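Local coordinates for gluconate kinase (Lactobacillus acidophilus, PDB 3LL3), which probably phosphorylates a sugar or sugar acid such as gluconate with ATP, as an FGGY-family carbohydrate kinase, and binds D-xylulose and ATP, at residues 332-337 and 357-362. Residues are numbered along the deposited sequence; the frame is centred on the assembly and turned at random.
Sequences RNLIFL and VGLTRM
Ile335 and Val357 form an antiparallel hydrogen-bonded pair in which each residue gives one backbone N-H and accepts one, Ile335 N to Val357 O at 2.9 Å and Val357 N to Ile335 O at 2.7 Å; both bonds are nearly straight, and beyond them the chains splay until the CA atoms of Arg332 and Met362 lie 8.0 Å apart. Leu334 lies where the chains begin to part. Its CG is anti to the backbone N (chi1 177°), and the next torsion, chi2 at 60°, turns CD1 to within 3.5 Å of Val357 O. The same CD1 lies 3.8 Å from CD2 of Leu359, the two leucine side chains meeting obliquely. Between Val357 and Leu359 the chain passes through Gly358, where, at a phi of 114°, a CB would crowd the carbonyl O of Val357 and come tight against Asn333 O. Met368 and Ala371 of helix 365-388 press on Leu334, while on the other face of the ribbon Ile335 and Val357 meet Leu474 and Ile481 of helix 465-485. At the wide end, Arg332 and selenomethionine Met362 cross at about a right angle: the methyl CE sits over one guanidinium face, toward its rim and 3.9 Å from NH1, while Arg332 NE makes a salt bridge with Glu367. Val357 and Leu359 also pair with an antiparallel strand of the second subunit. The arrangement is a two-stranded antiparallel ribbon in the C-terminal FGGY domain, away from the ligand pockets, packed between two helices and continued by its neighbour into an intersubunit beta sheet.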
ATOM      1  N   ARG A 332       6.300   1.000  12.894  1.00 25.02           N
ATOM      2  CA  ARG A 332       5.052   1.573  13.396  1.00 27.44           C
ATOM      3  C   ARG A 332       3.838   0.919  12.749  1.00 29.07           C
ATOM      4  O   ARG A 332       2.845   1.586  12.427  1.00 27.36           O
ATOM      5  CB  ARG A 332       5.025   3.084  13.172  1.00 28.03           C
ATOM      6  CG  ARG A 332       6.248   3.804  13.726  1.00 29.14           C
ATOM      7  CD  ARG A 332       6.066   5.313  13.654  1.00 30.60           C
ATOM      8  NE  ARG A 332       7.327   5.995  13.890  1.00 31.83           N
ATOM      9  CZ  ARG A 332       7.746   6.365  15.096  1.00 37.43           C
ATOM     10  NH1 ARG A 332       6.982   6.128  16.162  1.00 38.35           N
ATOM     11  NH2 ARG A 332       8.914   6.974  15.235  1.00 39.04           N
ATOM     12  N   ASN A 333       3.926  -0.394  12.563  1.00 27.18           N
ATOM     13  CA  ASN A 333       2.813  -1.170  12.066  1.00 26.94           C
ATOM     14  C   ASN A 333       2.527  -0.966  10.588  1.00 28.03           C
ATOM     15  O   ASN A 333       1.443  -1.300  10.116  1.00 30.83           O
ATOM     16  CB  ASN A 333       1.549  -0.878  12.879  1.00 31.17           C
ATOM     17  CG  ASN A 333       1.490  -1.668  14.163  1.00 38.92           C
ATOM     18  OD1 ASN A 333       2.307  -2.574  14.400  1.00 35.31           O
ATOM     19  ND2 ASN A 333       0.520  -1.335  15.010  1.00 39.95           N
ATOM     20  N   LEU A 334       3.482  -0.425   9.849  1.00 26.34           N
ATOM     21  CA  LEU A 334       3.294  -0.334   8.414  1.00 25.33           C
ATOM     22  C   LEU A 334       3.548  -1.713   7.786  1.00 26.06           C
ATOM     23  O   LEU A 334       4.573  -2.330   8.040  1.00 23.77           O
ATOM     24  CB  LEU A 334       4.211   0.734   7.822  1.00 24.32           C
ATOM     25  CG  LEU A 334       4.146   0.878   6.300  1.00 26.18           C
ATOM     26  CD1 LEU A 334       2.726   1.256   5.853  1.00 25.25           C
ATOM     27  CD2 LEU A 334       5.164   1.893   5.830  1.00 23.46           C
ATOM     28  N   ILE A 335       2.603  -2.198   6.982  1.00 24.24           N
ATOM     29  CA  ILE A 335       2.757  -3.468   6.282  1.00 22.83           C
ATOM     30  C   ILE A 335       3.143  -3.271   4.810  1.00 24.85           C
ATOM     31  O   ILE A 335       2.524  -2.469   4.094  1.00 22.19           O
ATOM     32  CB  ILE A 335       1.470  -4.306   6.335  1.00 24.16           C
ATOM     33  CG1 ILE A 335       1.191  -4.761   7.770  1.00 24.99           C
ATOM     34  CG2 ILE A 335       1.576  -5.520   5.375  1.00 22.45           C
ATOM     35  CD1 ILE A 335       2.370  -5.454   8.430  1.00 24.18           C
ATOM     36  N   PHE A 336       4.163  -4.004   4.369  1.00 22.03           N
ATOM     37  CA  PHE A 336       4.546  -4.045   2.967  1.00 19.95           C
ATOM     38  C   PHE A 336       4.394  -5.468   2.454  1.00 23.83           C
ATOM     39  O   PHE A 336       5.149  -6.358   2.868  1.00 19.39           O
ATOM     40  CB  PHE A 336       5.988  -3.579   2.764  1.00 19.61           C
ATOM     41  CG  PHE A 336       6.439  -3.601   1.321  1.00 19.43           C
ATOM     42  CD1 PHE A 336       5.950  -2.676   0.401  1.00 20.59           C
ATOM     43  CD2 PHE A 336       7.362  -4.536   0.881  1.00 20.18           C
ATOM     44  CE1 PHE A 336       6.377  -2.691  -0.930  1.00 19.33           C
ATOM     45  CE2 PHE A 336       7.786  -4.560  -0.437  1.00 20.09           C
ATOM     46  CZ  PHE A 336       7.297  -3.647  -1.346  1.00 22.15           C
ATOM     47  N   LEU A 337       3.415  -5.691   1.580  1.00 18.66           N
ATOM     48  CA  LEU A 337       3.329  -6.980   0.885  1.00 21.16           C
ATOM     49  C   LEU A 337       4.257  -6.897  -0.333  1.00 21.93           C
ATOM     50  O   LEU A 337       4.071  -6.049  -1.198  1.00 20.45           O
ATOM     51  CB  LEU A 337       1.887  -7.305   0.469  1.00 18.49           C
ATOM     52  CG  LEU A 337       0.806  -7.332   1.564  1.00 23.10           C
ATOM     53  CD1 LEU A 337      -0.589  -7.655   0.991  1.00 21.28           C
ATOM     54  CD2 LEU A 337       1.175  -8.335   2.644  1.00 21.89           C
ATOM     55  N   VAL A 357       0.424  -1.037   3.248  1.00 21.11           N
ATOM     56  CA  VAL A 357      -0.854  -0.803   3.937  1.00 21.95           C
ATOM     57  C   VAL A 357      -0.670  -0.391   5.399  1.00 25.44           C
ATOM     58  O   VAL A 357       0.054  -1.047   6.148  1.00 23.34           O
ATOM     59  CB  VAL A 357      -1.803  -2.037   3.859  1.00 23.48           C
ATOM     60  CG1 VAL A 357      -3.144  -1.750   4.572  1.00 24.01           C
ATOM     61  CG2 VAL A 357      -2.048  -2.447   2.414  1.00 22.83           C
ATOM     62  N   GLY A 358      -1.337   0.693   5.804  1.00 25.89           N
ATOM     63  CA  GLY A 358      -1.264   1.166   7.177  1.00 26.08           C
ATOM     64  C   GLY A 358      -0.594   2.518   7.356  1.00 25.24           C
ATOM     65  O   GLY A 358      -0.081   2.820   8.419  1.00 27.33           O
ATOM     66  N   LEU A 359      -0.584   3.330   6.309  1.00 25.08           N
ATOM     67  CA  LEU A 359       0.122   4.604   6.346  1.00 24.75           C
ATOM     68  C   LEU A 359      -0.622   5.679   7.160  1.00 27.25           C
ATOM     69  O   LEU A 359      -1.855   5.715   7.223  1.00 27.79           O
ATOM     70  CB  LEU A 359       0.382   5.133   4.936  1.00 26.47           C
ATOM     71  CG  LEU A 359       1.362   4.427   3.999  1.00 25.14           C
ATOM     72  CD1 LEU A 359       1.093   4.861   2.565  1.00 22.14           C
ATOM     73  CD2 LEU A 359       2.811   4.734   4.394  1.00 26.20           C
ATOM     74  N   THR A 360       0.170   6.550   7.770  1.00 27.48           N
ATOM     75  CA  THR A 360      -0.305   7.640   8.591  1.00 30.07           C
ATOM     76  C   THR A 360       0.789   8.678   8.450  1.00 31.19           C
ATOM     77  O   THR A 360       1.850   8.374   7.923  1.00 31.72           O
ATOM     78  CB  THR A 360      -0.407   7.156  10.038  1.00 34.33           C
ATOM     79  OG1 THR A 360      -1.577   7.686  10.650  1.00 41.20           O
ATOM     80  CG2 THR A 360       0.808   7.557  10.826  1.00 29.61           C
ATOM     81  N   ARG A 361       0.564   9.899   8.916  1.00 33.30           N
ATOM     82  CA  ARG A 361       1.578  10.935   8.776  1.00 33.67           C
ATOM     83  C   ARG A 361       2.805  10.655   9.666  1.00 33.48           C
ATOM     84  O   ARG A 361       3.838  11.286   9.520  1.00 34.17           O
ATOM     85  CB  ARG A 361       0.959  12.333   9.022  1.00 38.34           C
ATOM     86  CG  ARG A 361      -0.079  12.731   7.927  1.00 36.56           C
ATOM     87  CD  ARG A 361      -1.071  13.840   8.358  1.00 41.94           C
ATOM     88  NE  ARG A 361      -0.416  14.969   9.008  1.00 41.24           N
ATOM     89  CZ  ARG A 361      -0.734  15.429  10.212  1.00 46.76           C
ATOM     90  NH1 ARG A 361      -1.726  14.868  10.899  1.00 48.20           N
ATOM     91  NH2 ARG A 361      -0.072  16.464  10.724  1.00 48.16           N
HETATM   92  N   MSE A 362       2.686   9.693  10.577  1.00 34.50           N
HETATM   93  CA  MSE A 362       3.839   9.214  11.359  1.00 36.05           C
HETATM   94  C   MSE A 362       4.828   8.400  10.513  1.00 34.50           C
HETATM   95  O   MSE A 362       5.987   8.243  10.889  1.00 36.14           O
HETATM   96  CB  MSE A 362       3.390   8.332  12.533  1.00 36.41           C
HETATM   97  CG  MSE A 362       2.555   9.045  13.570  1.00 44.37           C
HETATM   98 SE   MSE A 362       3.593  10.466  14.407  1.00 75.16          SE
HETATM   99  CE  MSE A 362       4.877   9.356  15.396  1.00 50.85           C
TER